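Local coordinates for DNA topoisomerase 2-associated protein PAT1 (Saccharomyces cerevisiae, PDB 4OGP) that activates mRNA decapping and represses translation, its C-terminal ARM-repeat domain probably helping to recruit the decapping factors, at residues Pro50-Leu55 with Gln81-Glu86; Lys59-Met64 with Gln116-Lys121; Gln91-Ser96 with Thr153-Gly158; Tyr231-Leu236 with Asn305-Val310. All coordinates share one frame; numbering follows the deposited sequence.

Contact 1. Residues Pro50-Leu55 with Gln81-Glu86; sequences PFISML and QKIFNE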
loop_
_atom_site.group_PDB
_atom_site.type_symbol
_atom_site.label_atom_id
_atom_site.label_comp_id
_atom_site.label_asym_id
_atom_site.label_seq_id
_atom_site.Cartn_x
_atom_site.Cartn_y
_atom_site.Cartn_z
ATOM N N PRO A 50 23.415 0.463 -3.778
ATOM C CA PRO A 50 23.592 0.167 -2.353
ATOM C C PRO A 50 22.445 0.687 -1.498
ATOM O O PRO A 50 21.961 -0.054 -0.647
ATOM C CB PRO A 50 24.901 0.886 -2.010
ATOM C CG PRO A 50 25.651 0.914 -3.303
ATOM C CD PRO A 50 24.592 1.145 -4.348
ATOM N N PHE A 51 22.009 1.921 -1.736
ATOM C CA PHE A 51 20.915 2.507 -0.960
ATOM C C PHE A 51 19.644 1.672 -1.042
ATOM O O PHE A 51 18.923 1.504 -0.049
ATOM C CB PHE A 51 20.613 3.932 -1.409
ATOM C CG PHE A 51 19.390 4.512 -0.764
ATOM C CD1 PHE A 51 19.427 4.935 0.556
ATOM C CD2 PHE A 51 18.199 4.611 -1.463
ATOM C CE1 PHE A 51 18.297 5.465 1.161
ATOM C CE2 PHE A 51 17.068 5.142 -0.866
ATOM C CZ PHE A 51 17.120 5.575 0.453
ATOM N N ILE A 52 19.386 1.167 -2.242
ATOM C CA ILE A 52 18.263 0.291 -2.528
ATOM C C ILE A 52 18.349 -1.006 -1.729
ATOM O O ILE A 52 17.369 -1.439 -1.116
ATOM C CB ILE A 52 18.211 -0.019 -4.058
ATOM C CG1 ILE A 52 17.838 1.245 -4.840
ATOM C CG2 ILE A 52 17.271 -1.164 -4.358
ATOM C CD1 ILE A 52 16.759 2.109 -4.167
ATOM N N SER A 53 19.527 -1.626 -1.730
ATOM C CA SER A 53 19.746 -2.838 -0.943
ATOM C C SER A 53 19.557 -2.595 0.568
ATOM O O SER A 53 19.048 -3.453 1.280
ATOM C CB SER A 53 21.127 -3.435 -1.232
ATOM O OG SER A 53 21.201 -3.956 -2.555
ATOM N N MET A 54 19.962 -1.424 1.044
ATOM C CA MET A 54 19.765 -1.059 2.449
ATOM C C MET A 54 18.301 -1.139 2.896
ATOM O O MET A 54 18.017 -1.489 4.049
ATOM C CB MET A 54 20.307 0.346 2.721
ATOM C CG MET A 54 21.816 0.414 2.861
ATOM S SD MET A 54 22.322 1.943 3.665
ATOM C CE MET A 54 21.959 3.135 2.388
ATOM N N LEU A 55 17.392 -0.818 1.972
ATOM C CA LEU A 55 15.957 -0.812 2.214
ATOM C C LEU A 55 15.390 -2.188 2.501
ATOM O O LEU A 55 14.268 -2.313 2.982
ATOM C CB LEU A 55 15.213 -0.210 1.019
ATOM C CG LEU A 55 15.490 1.264 0.763
ATOM C CD1 LEU A 55 14.539 1.792 -0.284
ATOM C CD2 LEU A 55 15.376 2.066 2.059
ATOM N N GLN A 81 12.230 9.045 -6.241
ATOM C CA GLN A 81 12.393 8.709 -7.655
ATOM C C GLN A 81 13.233 7.449 -7.817
ATOM O O GLN A 81 12.911 6.572 -8.631
ATOM C CB GLN A 81 13.057 9.864 -8.404
ATOM C CG GLN A 81 12.133 11.034 -8.665
ATOM C CD GLN A 81 12.845 12.224 -9.286
ATOM O OE1 GLN A 81 14.036 12.437 -9.060
ATOM N NE2 GLN A 81 12.114 13.005 -10.081
ATOM N N LYS A 82 14.304 7.367 -7.028
ATOM C CA LYS A 82 15.203 6.223 -7.060
ATOM C C LYS A 82 14.434 4.968 -6.670
ATOM O O LYS A 82 14.539 3.928 -7.322
ATOM C CB LYS A 82 16.384 6.439 -6.104
ATOM C CG LYS A 82 17.408 5.312 -6.118
ATOM C CD LYS A 82 18.450 5.538 -7.204
ATOM C CE LYS A 82 19.170 4.251 -7.582
ATOM N NZ LYS A 82 18.301 3.328 -8.389
ATOM N N ILE A 83 13.650 5.088 -5.605
ATOM C CA ILE A 83 12.867 3.974 -5.098
ATOM C C ILE A 83 11.778 3.510 -6.070
ATOM O O ILE A 83 11.684 2.320 -6.384
ATOM C CB ILE A 83 12.220 4.344 -3.775
ATOM C CG1 ILE A 83 13.305 4.496 -2.702
ATOM C CG2 ILE A 83 11.191 3.302 -3.396
ATOM C CD1 ILE A 83 12.818 5.075 -1.377
ATOM N N PHE A 84 10.955 4.454 -6.525
ATOM C CA PHE A 84 9.848 4.154 -7.432
ATOM C C PHE A 84 10.338 3.419 -8.669
ATOM O O PHE A 84 9.710 2.472 -9.130
ATOM C CB PHE A 84 9.124 5.433 -7.837
ATOM C CG PHE A 84 8.138 5.912 -6.819
ATOM C CD1 PHE A 84 7.164 6.828 -7.158
ATOM C CD2 PHE A 84 8.182 5.443 -5.522
ATOM C CE1 PHE A 84 6.251 7.264 -6.217
ATOM C CE2 PHE A 84 7.277 5.877 -4.583
ATOM C CZ PHE A 84 6.314 6.788 -4.927
ATOM N N ASN A 85 11.490 3.855 -9.166
ATOM C CA ASN A 85 12.184 3.207 -10.264
ATOM C C ASN A 85 12.390 1.714 -10.076
ATOM O O ASN A 85 12.288 0.943 -11.027
ATOM C CB ASN A 85 13.545 3.863 -10.451
ATOM C CG ASN A 85 13.580 4.790 -11.631
ATOM O OD1 ASN A 85 14.323 4.558 -12.584
ATOM N ND2 ASN A 85 12.768 5.846 -11.589
ATOM N N GLU A 86 12.675 1.306 -8.848
ATOM C CA GLU A 86 13.154 -0.047 -8.602
ATOM C C GLU A 86 12.169 -0.910 -7.844
ATOM O O GLU A 86 12.485 -2.056 -7.509
ATOM C CB GLU A 86 14.458 0.013 -7.816
ATOM C CG GLU A 86 15.568 0.735 -8.536
ATOM C CD GLU A 86 16.187 -0.127 -9.608
ATOM O OE1 GLU A 86 15.879 -1.339 -9.638
ATOM O OE2 GLU A 86 16.981 0.406 -10.413
#

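Contact 2. Residues Lys59-Met64 with Gln116-Lys121; sequences KGIKIM and QMIILK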
loop_
_atom_site.group_PDB
_atom_site.type_symbol
_atom_site.label_atom_id
_atom_site.label_comp_id
_atom_site.label_asym_id
_atom_site.label_seq_id
_atom_site.Cartn_x
_atom_site.Cartn_y
_atom_site.Cartn_z
ATOM N N LYS A 59 17.071 -2.602 9.890
ATOM C CA LYS A 59 17.820 -1.465 10.401
ATOM C C LYS A 59 18.000 -0.374 9.348
ATOM O O LYS A 59 18.176 0.789 9.676
ATOM C CB LYS A 59 19.173 -1.911 10.941
ATOM C CG LYS A 59 19.892 -0.835 11.732
ATOM C CD LYS A 59 21.093 -1.400 12.474
ATOM C CE LYS A 59 21.845 -0.309 13.236
ATOM N NZ LYS A 59 22.987 -0.882 14.012
ATOM N N GLY A 60 17.990 -0.751 8.073
ATOM C CA GLY A 60 18.122 0.241 7.026
ATOM C C GLY A 60 16.839 1.050 6.896
ATOM O O GLY A 60 16.869 2.278 6.844
ATOM N N ILE A 61 15.704 0.363 6.852
ATOM C CA ILE A 61 14.427 1.062 6.738
ATOM C C ILE A 61 14.110 1.890 7.989
ATOM O O ILE A 61 13.532 2.969 7.891
ATOM C CB ILE A 61 13.253 0.105 6.352
ATOM C CG1 ILE A 61 11.981 0.904 6.061
ATOM C CG2 ILE A 61 12.991 -0.934 7.419
ATOM C CD1 ILE A 61 11.989 1.546 4.684
ATOM N N LYS A 62 14.527 1.407 9.156
ATOM C CA LYS A 62 14.279 2.118 10.407
ATOM C C LYS A 62 14.892 3.509 10.489
ATOM O O LYS A 62 14.414 4.349 11.235
ATOM C CB LYS A 62 14.732 1.284 11.608
ATOM C CG LYS A 62 13.706 0.274 12.066
ATOM C CD LYS A 62 14.239 -0.581 13.216
ATOM C CE LYS A 62 13.123 -1.385 13.834
ATOM N NZ LYS A 62 13.640 -2.479 14.691
ATOM N N ILE A 63 15.951 3.760 9.733
ATOM C CA ILE A 63 16.603 5.059 9.812
ATOM C C ILE A 63 16.093 6.033 8.742
ATOM O O ILE A 63 16.491 7.196 8.716
ATOM C CB ILE A 63 18.148 4.928 9.738
ATOM C CG1 ILE A 63 18.841 6.201 10.242
ATOM C CG2 ILE A 63 18.588 4.593 8.326
ATOM C CD1 ILE A 63 19.191 6.191 11.682
ATOM N N MET A 64 15.198 5.568 7.875
ATOM C CA MET A 64 14.699 6.414 6.782
ATOM C C MET A 64 14.022 7.713 7.221
ATOM O O MET A 64 14.315 8.766 6.657
ATOM C CB MET A 64 13.798 5.645 5.802
ATOM C CG MET A 64 14.540 4.709 4.826
ATOM S SD MET A 64 15.992 5.422 3.991
ATOM C CE MET A 64 15.315 6.953 3.360
ATOM N N GLN A 116 6.208 -1.183 4.810
ATOM C CA GLN A 116 5.136 -0.362 4.284
ATOM C C GLN A 116 4.682 0.698 5.292
ATOM O O GLN A 116 4.250 1.779 4.904
ATOM C CB GLN A 116 3.978 -1.212 3.769
ATOM C CG GLN A 116 3.079 -1.761 4.815
ATOM C CD GLN A 116 1.635 -1.651 4.406
ATOM O OE1 GLN A 116 1.300 -1.811 3.232
ATOM N NE2 GLN A 116 0.772 -1.359 5.362
ATOM N N MET A 117 4.816 0.409 6.583
ATOM C CA MET A 117 4.481 1.399 7.593
ATOM C C MET A 117 5.408 2.605 7.492
ATOM O O MET A 117 4.964 3.752 7.504
ATOM C CB MET A 117 4.579 0.818 9.008
ATOM C CG MET A 117 3.280 0.264 9.578
ATOM S SD MET A 117 3.357 0.136 11.383
ATOM C CE MET A 117 2.045 -1.031 11.723
ATOM N N ILE A 118 6.703 2.354 7.412
ATOM C CA ILE A 118 7.648 3.454 7.389
ATOM C C ILE A 118 7.645 4.165 6.046
ATOM O O ILE A 118 7.540 5.386 5.983
ATOM C CB ILE A 118 9.071 2.986 7.753
ATOM C CG1 ILE A 118 9.171 2.787 9.270
ATOM C CG2 ILE A 118 10.115 3.985 7.245
ATOM C CD1 ILE A 118 10.507 2.260 9.742
ATOM N N ILE A 119 7.748 3.391 4.973
ATOM C CA ILE A 119 7.855 3.957 3.632
ATOM C C ILE A 119 6.627 4.780 3.254
ATOM O O ILE A 119 6.748 5.898 2.756
ATOM C CB ILE A 119 8.154 2.857 2.578
ATOM C CG1 ILE A 119 9.608 2.950 2.132
ATOM C CG2 ILE A 119 7.242 2.967 1.368
ATOM C CD1 ILE A 119 9.943 4.286 1.515
ATOM N N LEU A 120 5.442 4.244 3.528
ATOM C CA LEU A 120 4.213 4.935 3.164
ATOM C C LEU A 120 4.081 6.261 3.891
ATOM O O LEU A 120 3.746 7.273 3.274
ATOM C CB LEU A 120 2.989 4.059 3.428
ATOM C CG LEU A 120 2.441 3.250 2.247
ATOM C CD1 LEU A 120 3.553 2.673 1.374
ATOM C CD2 LEU A 120 1.527 2.144 2.753
ATOM N N LYS A 121 4.344 6.246 5.198
ATOM C CA LYS A 121 4.289 7.456 6.016
ATOM C C LYS A 121 5.225 8.525 5.463
ATOM O O LYS A 121 4.858 9.696 5.354
ATOM C CB LYS A 121 4.637 7.145 7.472
ATOM C CG LYS A 121 5.543 8.181 8.116
ATOM C CD LYS A 121 4.846 8.947 9.235
ATOM C CE LYS A 121 5.131 8.315 10.590
ATOM N NZ LYS A 121 4.680 9.199 11.714
#

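Contact 3. Residues Gln91-Ser96 with Thr153-Gly158; sequences QIIILS and TTSKIG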
loop_
_atom_site.group_PDB
_atom_site.type_symbol
_atom_site.label_atom_id
_atom_site.label_comp_id
_atom_site.label_asym_id
_atom_site.label_seq_id
_atom_site.Cartn_x
_atom_site.Cartn_y
_atom_site.Cartn_z
ATOM N N GLN A 91 13.815 -6.510 -2.659
ATOM C CA GLN A 91 13.663 -7.772 -1.932
ATOM C C GLN A 91 12.391 -7.790 -1.104
ATOM O O GLN A 91 11.684 -8.788 -1.052
ATOM C CB GLN A 91 14.869 -8.029 -1.029
ATOM C CG GLN A 91 16.148 -8.422 -1.771
ATOM C CD GLN A 91 16.155 -9.882 -2.184
ATOM O OE1 GLN A 91 15.850 -10.764 -1.379
ATOM N NE2 GLN A 91 16.484 -10.146 -3.448
ATOM N N ILE A 92 12.077 -6.664 -0.484
ATOM C CA ILE A 92 10.960 -6.611 0.457
ATOM C C ILE A 92 9.626 -6.647 -0.290
ATOM O O ILE A 92 8.614 -7.152 0.217
ATOM C CB ILE A 92 11.056 -5.363 1.365
ATOM C CG1 ILE A 92 10.021 -5.427 2.497
ATOM C CG2 ILE A 92 10.983 -4.076 0.534
ATOM C CD1 ILE A 92 10.332 -6.512 3.497
ATOM N N ILE A 93 9.631 -6.131 -1.512
ATOM C CA ILE A 93 8.437 -6.186 -2.348
ATOM C C ILE A 93 8.230 -7.618 -2.793
ATOM O O ILE A 93 7.102 -8.097 -2.884
ATOM C CB ILE A 93 8.570 -5.260 -3.567
ATOM C CG1 ILE A 93 8.770 -3.821 -3.086
ATOM C CG2 ILE A 93 7.352 -5.365 -4.462
ATOM C CD1 ILE A 93 7.633 -3.312 -2.250
ATOM N N ILE A 94 9.334 -8.316 -3.048
ATOM C CA ILE A 94 9.271 -9.731 -3.392
ATOM C C ILE A 94 8.697 -10.547 -2.241
ATOM O O ILE A 94 7.925 -11.484 -2.458
ATOM C CB ILE A 94 10.655 -10.254 -3.859
ATOM C CG1 ILE A 94 10.886 -9.838 -5.323
ATOM C CG2 ILE A 94 10.750 -11.775 -3.738
ATOM C CD1 ILE A 94 12.337 -9.586 -5.684
ATOM N N LEU A 95 9.065 -10.177 -1.012
ATOM C CA LEU A 95 8.471 -10.774 0.179
ATOM C C LEU A 95 6.991 -10.423 0.287
ATOM O O LEU A 95 6.170 -11.228 0.752
ATOM C CB LEU A 95 9.191 -10.285 1.441
ATOM C CG LEU A 95 10.521 -10.909 1.856
ATOM C CD1 LEU A 95 10.763 -10.590 3.354
ATOM C CD2 LEU A 95 10.532 -12.407 1.615
ATOM N N SER A 96 6.656 -9.211 -0.141
ATOM C CA SER A 96 5.284 -8.688 -0.016
ATOM C C SER A 96 4.256 -9.308 -0.969
ATOM O O SER A 96 3.075 -9.426 -0.636
ATOM C CB SER A 96 5.295 -7.167 -0.200
ATOM O OG SER A 96 6.345 -6.583 0.568
ATOM N N THR A 153 0.584 -4.788 -7.774
ATOM C CA THR A 153 -0.753 -4.866 -7.185
ATOM C C THR A 153 -0.988 -6.183 -6.438
ATOM O O THR A 153 -2.001 -6.321 -5.744
ATOM C CB THR A 153 -1.887 -4.642 -8.232
ATOM O OG1 THR A 153 -1.968 -5.766 -9.119
ATOM C CG2 THR A 153 -1.666 -3.355 -9.023
ATOM N N THR A 154 -0.057 -7.136 -6.575
ATOM C CA THR A 154 -0.116 -8.386 -5.812
ATOM C C THR A 154 0.538 -8.218 -4.437
ATOM O O THR A 154 0.623 -9.164 -3.654
ATOM C CB THR A 154 0.532 -9.588 -6.557
ATOM O OG1 THR A 154 1.964 -9.459 -6.554
ATOM C CG2 THR A 154 0.022 -9.666 -7.999
ATOM N N SER A 155 0.973 -7.003 -4.134
ATOM C CA SER A 155 1.432 -6.701 -2.785
ATOM C C SER A 155 0.624 -5.581 -2.144
ATOM O O SER A 155 0.256 -4.601 -2.791
ATOM C CB SER A 155 2.918 -6.347 -2.795
ATOM O OG SER A 155 3.125 -5.060 -3.339
ATOM N N LYS A 156 0.364 -5.727 -0.852
ATOM C CA LYS A 156 -0.349 -4.709 -0.085
ATOM C C LYS A 156 0.365 -3.377 -0.217
ATOM O O LYS A 156 -0.256 -2.314 -0.327
ATOM C CB LYS A 156 -0.418 -5.132 1.381
ATOM C CG LYS A 156 -1.059 -4.124 2.306
ATOM C CD LYS A 156 -1.498 -4.791 3.600
ATOM C CE LYS A 156 -1.849 -3.753 4.669
ATOM N NZ LYS A 156 -2.908 -2.777 4.286
ATOM N N ILE A 157 1.687 -3.456 -0.245
ATOM C CA ILE A 157 2.532 -2.280 -0.323
ATOM C C ILE A 157 2.346 -1.560 -1.657
ATOM O O ILE A 157 2.149 -0.352 -1.691
ATOM C CB ILE A 157 4.029 -2.668 -0.125
ATOM C CG1 ILE A 157 4.178 -3.504 1.160
ATOM C CG2 ILE A 157 4.897 -1.421 -0.136
ATOM C CD1 ILE A 157 5.625 -3.665 1.700
ATOM N N GLY A 158 2.411 -2.310 -2.758
ATOM C CA GLY A 158 2.216 -1.721 -4.075
ATOM C C GLY A 158 0.815 -1.166 -4.246
ATOM O O GLY A 158 0.625 -0.044 -4.715
HETATM O O HOH W 1 0.061 -9.755 -0.757
HETATM O O HOH W 2 1.988 -7.332 1.355
#

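Contact 4. Residues Tyr231-Leu236 with Asn305-Val310; sequences YIWQFL and NLFLNV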
loop_
_atom_site.group_PDB
_atom_site.type_symbol
_atom_site.label_atom_id
_atom_site.label_comp_id
_atom_site.label_asym_id
_atom_site.label_seq_id
_atom_site.Cartn_x
_atom_site.Cartn_y
_atom_site.Cartn_z
ATOM N N TYR A 231 -7.972 -2.667 2.374
ATOM C CA TYR A 231 -7.020 -2.014 1.479
ATOM C C TYR A 231 -7.302 -2.355 0.010
ATOM O O TYR A 231 -6.992 -1.573 -0.886
ATOM C CB TYR A 231 -5.574 -2.379 1.849
ATOM C CG TYR A 231 -5.162 -3.794 1.486
ATOM C CD1 TYR A 231 -4.283 -4.036 0.432
ATOM C CD2 TYR A 231 -5.657 -4.884 2.191
ATOM C CE1 TYR A 231 -3.903 -5.334 0.093
ATOM C CE2 TYR A 231 -5.290 -6.177 1.865
ATOM C CZ TYR A 231 -4.410 -6.401 0.820
ATOM O OH TYR A 231 -4.066 -7.696 0.488
ATOM N N ILE A 232 -7.875 -3.525 -0.235
ATOM C CA ILE A 232 -8.199 -3.914 -1.610
ATOM C C ILE A 232 -9.373 -3.095 -2.117
ATOM O O ILE A 232 -9.324 -2.522 -3.197
ATOM C CB ILE A 232 -8.539 -5.407 -1.727
ATOM C CG1 ILE A 232 -7.343 -6.267 -1.278
ATOM C CG2 ILE A 232 -8.956 -5.734 -3.167
ATOM C CD1 ILE A 232 -7.600 -7.782 -1.309
ATOM N N TRP A 233 -10.431 -3.020 -1.316
ATOM C CA TRP A 233 -11.621 -2.277 -1.720
ATOM C C TRP A 233 -11.363 -0.776 -1.765
ATOM O O TRP A 233 -11.993 -0.037 -2.524
ATOM C CB TRP A 233 -12.783 -2.610 -0.795
ATOM C CG TRP A 233 -13.220 -4.028 -0.938
ATOM C CD1 TRP A 233 -12.982 -5.048 -0.073
ATOM C CD2 TRP A 233 -13.962 -4.585 -2.025
ATOM N NE1 TRP A 233 -13.536 -6.206 -0.541
ATOM C CE2 TRP A 233 -14.143 -5.955 -1.744
ATOM C CE3 TRP A 233 -14.487 -4.063 -3.212
ATOM C CZ2 TRP A 233 -14.822 -6.813 -2.607
ATOM C CZ3 TRP A 233 -15.170 -4.909 -4.063
ATOM C CH2 TRP A 233 -15.329 -6.276 -3.755
ATOM N N GLN A 234 -10.430 -0.329 -0.938
ATOM C CA GLN A 234 -10.064 1.082 -0.884
ATOM C C GLN A 234 -9.381 1.455 -2.196
ATOM O O GLN A 234 -9.672 2.492 -2.803
ATOM C CB GLN A 234 -9.131 1.334 0.314
ATOM C CG GLN A 234 -8.604 2.755 0.405
ATOM C CD GLN A 234 -9.722 3.789 0.419
ATOM O OE1 GLN A 234 -10.387 3.995 1.442
ATOM N NE2 GLN A 234 -9.937 4.442 -0.721
ATOM N N PHE A 235 -8.468 0.589 -2.623
ATOM C CA PHE A 235 -7.819 0.715 -3.922
ATOM C C PHE A 235 -8.812 0.790 -5.086
ATOM O O PHE A 235 -8.646 1.601 -5.991
ATOM C CB PHE A 235 -6.852 -0.447 -4.179
ATOM C CG PHE A 235 -6.368 -0.502 -5.595
ATOM C CD1 PHE A 235 -5.398 0.377 -6.036
ATOM C CD2 PHE A 235 -6.910 -1.420 -6.505
ATOM C CE1 PHE A 235 -4.958 0.339 -7.355
ATOM C CE2 PHE A 235 -6.481 -1.462 -7.808
ATOM C CZ PHE A 235 -5.504 -0.592 -8.245
ATOM N N LEU A 236 -9.829 -0.065 -5.051
ATOM C CA LEU A 236 -10.834 -0.112 -6.104
ATOM C C LEU A 236 -11.673 1.156 -6.096
ATOM O O LEU A 236 -11.935 1.738 -7.145
ATOM C CB LEU A 236 -11.727 -1.344 -5.942
ATOM C CG LEU A 236 -11.097 -2.677 -6.347
ATOM C CD1 LEU A 236 -11.942 -3.846 -5.837
ATOM C CD2 LEU A 236 -10.877 -2.752 -7.897
ATOM N N ASN A 305 -19.272 -1.409 0.409
ATOM C CA ASN A 305 -20.020 -0.193 0.103
ATOM C C ASN A 305 -19.149 1.035 -0.171
ATOM O O ASN A 305 -19.547 1.928 -0.915
ATOM C CB ASN A 305 -21.108 0.076 1.166
ATOM C CG ASN A 305 -22.359 -0.733 0.902
ATOM O OD1 ASN A 305 -22.741 -0.940 -0.267
ATOM N ND2 ASN A 305 -22.973 -1.245 1.953
ATOM N N LEU A 306 -17.954 1.079 0.406
ATOM C CA LEU A 306 -16.992 2.110 0.021
ATOM C C LEU A 306 -16.792 2.137 -1.506
ATOM O O LEU A 306 -16.795 3.202 -2.128
ATOM C CB LEU A 306 -15.661 1.880 0.733
ATOM C CG LEU A 306 -14.555 2.905 0.497
ATOM C CD1 LEU A 306 -14.849 4.236 1.197
ATOM C CD2 LEU A 306 -13.241 2.315 0.979
ATOM N N PHE A 307 -16.645 0.958 -2.105
ATOM C CA PHE A 307 -16.444 0.852 -3.555
ATOM C C PHE A 307 -17.737 1.087 -4.340
ATOM O O PHE A 307 -17.768 1.913 -5.241
ATOM C CB PHE A 307 -15.813 -0.495 -3.921
ATOM C CG PHE A 307 -15.862 -0.811 -5.380
ATOM C CD1 PHE A 307 -15.086 -0.104 -6.284
ATOM C CD2 PHE A 307 -16.683 -1.823 -5.854
ATOM C CE1 PHE A 307 -15.133 -0.395 -7.632
ATOM C CE2 PHE A 307 -16.728 -2.118 -7.201
ATOM C CZ PHE A 307 -15.960 -1.404 -8.088
ATOM N N LEU A 308 -18.801 0.378 -3.988
ATOM C CA LEU A 308 -20.083 0.544 -4.664
ATOM C C LEU A 308 -20.612 1.985 -4.644
ATOM O O LEU A 308 -21.069 2.480 -5.677
ATOM C CB LEU A 308 -21.132 -0.429 -4.112
ATOM C CG LEU A 308 -20.916 -1.933 -4.313
ATOM C CD1 LEU A 308 -21.924 -2.723 -3.496
ATOM C CD2 LEU A 308 -21.047 -2.301 -5.793
ATOM N N ASN A 309 -20.535 2.654 -3.492
ATOM C CA ASN A 309 -21.001 4.042 -3.358
ATOM C C ASN A 309 -20.388 4.965 -4.403
ATOM O O ASN A 309 -21.062 5.838 -4.960
ATOM C CB ASN A 309 -20.681 4.617 -1.972
ATOM C CG ASN A 309 -21.578 4.072 -0.872
ATOM O OD1 ASN A 309 -22.543 3.346 -1.122
ATOM N ND2 ASN A 309 -21.277 4.455 0.358
ATOM N N VAL A 310 -19.100 4.776 -4.660
ATOM C CA VAL A 310 -18.417 5.513 -5.723
ATOM C C VAL A 310 -19.132 5.325 -7.064
ATOM O O VAL A 310 -19.178 6.230 -7.892
ATOM C CB VAL A 310 -16.950 5.071 -5.857
ATOM C CG1 VAL A 310 -16.304 5.732 -7.057
ATOM C CG2 VAL A 310 -16.180 5.416 -4.599
#

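Contact 1. Residues Pro50-Leu55 with Gln81-Glu86
Ile52 and Lys82 meet because their first torsions send each chain toward the other helix: Ile52 places CG1 opposite its carbonyl carbon (chi1 -68°), while Lys82 swings CG away from its own backbone N (chi1 -178°). The tip of the isoleucine, CD1, lands on the lysine's aliphatic stem, 3.8 Å from Lys82 CG, the two chains lying aslant. Bends at chi2 and chi4 then fold the lysine back, so that Lys82 NZ passes 4.1 Å from Ile52 CG1 on its way to a long salt bridge with Glu86, one helical turn on. Glu86 CG makes a looser contact with Ile52 CG1, at 4.4 Å.

A second cluster gathers round Ile83. One branch of Leu55 comes in at about a right angle, its CD1 3.8 Å from Ile83 CG1, and the Phe51 ring turns its CE2 edge to that same methylene at 4.2 Å. The axes of segments 50-54 and 81-86 approach to 10.6 Å at 74°, a separation bridged mainly by side chains. No hydrogen bond crosses between them. The contact implies adhesion by dispersion and burial of hydrocarbon, with Lys82 using its methylenes toward Ile52 and its ammonium toward Glu86.

Contact 2. Residues Lys59-Met64 with Gln116-Lys121
Apolar side-chain contacts come first, and Ile61 and Ile118 carry them, lying alongside one another and pointing opposite ways. Ile61 swings CG1 away from its backbone N (chi1 -172°), which lays this methylene 3.8 Å from Ile118 CG2. Beyond it, the Ile61 side chain meets that of Ile119 nearly perpendicularly, with Ile61 CD1 3.8 Å from Ile119 CG1. Met64 adds a looser touch, its CB 4.3 Å from Ile118 CG2.

Contacts of side chain with backbone form the second kind. Ile118 spreads both its methyls against the turn at the end of helix 58-62: CG2 and CD1 each lie 3.6 Å from Ile61 O, and CD1 also reaches Lys62 CA at 3.8 Å. That carbonyl oxygen is not left wanting by the hydrocarbon around it, since it accepts a hydrogen bond from Met64 N at 3.1 Å. Polar bonds between the two segments are absent.

Cutting Ile61 back to an alanine is likely to open a gap between the helices and leave Ile118 CG2 and Ile119 CG1 without the branch they pack on.

Within the helical stack, Ile61 also leans on Leu114 and Phe115 of helix 106-127. The other flank of segment 59-64 faces helix 3-25, where Lys59 pairs with Glu11, while Gln116 bonds Asn160 of helix 156-170 on the far side of helix 106-127.

Contact 3. Residues Gln91-Ser96 with Thr153-Gly158
Ile157 divides at CB to meet two residues of helix 91-96. Its shorter branch, CG2, lies 3.9 Å from the tip of Ile93, CD1, the two chains passing at a slant. The longer branch starts opposite the carbonyl carbon (chi1 -52°): CG1 passes 4.1 Å from Ser96 CB, and CD1 at the end lies 4.0 Å from that carbon; the exact spacing to Ser96 OG is doubtful. An alanine here is likely to take from Ile93 CD1 its Ile157 partner and open a gap beside Ser96.

Alongside, the two serines pack through their methylenes, Ser96 CB 3.6 Å from Ser155 CB. The polar part of the joint runs through water. Water 1 donates to both Ser96 O and Thr154 O, while water 2 donates to Ser96 O and accepts from Lys156 N at 3.2 Å, serving an N-H in the first turn of helix 156-170. Ser155 OG accepts from Gly158 N at 2.9 Å, with an N-H...O angle of 155°, and is also hydrogen-bonded to Leu152 O. This is a classic serine N-cap, here opening helix 156-170 of the predominantly helical ARM-repeat fold against the last turn of helix 91-96.

Contact 4. Residues Tyr231-Leu236 with Asn305-Val310
Phe307 lies against Trp233 with its CB and one ring flank, and against Leu236 with the other. Its CG is anti to the backbone N (chi1 167°), which carries the phenyl against helix 230-241. Phe307 CB sits 3.9 Å from Trp233 CE3, and Phe307 CD2 is equally near Trp233 CZ3. The two six-membered rings lie aslant, their planes at 44° and centroids 5.9 Å apart. Across the ring, Phe307 CD1 touches Leu236 CB at 3.6 Å.

Such apolar seams join neighbouring helices in the ARM-repeat fold; here helices 230-241 and 284-310 run nearly parallel, 10° between local axes only 8.3 Å apart. Trp233 has a further aromatic partner in Phe209, edge-to-face, and Phe307 continues along the seam onto Ala240. Toward the more exposed margin, Gln234 bends at chi2 and brings OE1 3.3 Å from Leu306 CD2, a polar atom against a methyl with no bond between them. The amide nitrogen of Gln234 makes a weak hydrogen bond to Ser238 OG.

The four contacts follow one another across the helical stack, and each touches the next. Contacts 1 and 2, with centres 12 Å apart, meet where Phe51 CE1 lies 3.7 Å from Met64 SD. Contact 2 reaches contact 3 through Gln116, whose CB lies 3.5 Å from Ile157 CG1. Contact 3 reaches contact 4 through Lys156, which makes a cation-pi interaction with Tyr231. Contacts 1 and 4, by contrast, stand about 30 Å apart between centres, on opposite sides of the chain's middle. Segments of contacts 1 and 2 alternate along the chain, as do those of 2 and 3, interlocking this part of the domain; contact 4 joins helices later in the chain.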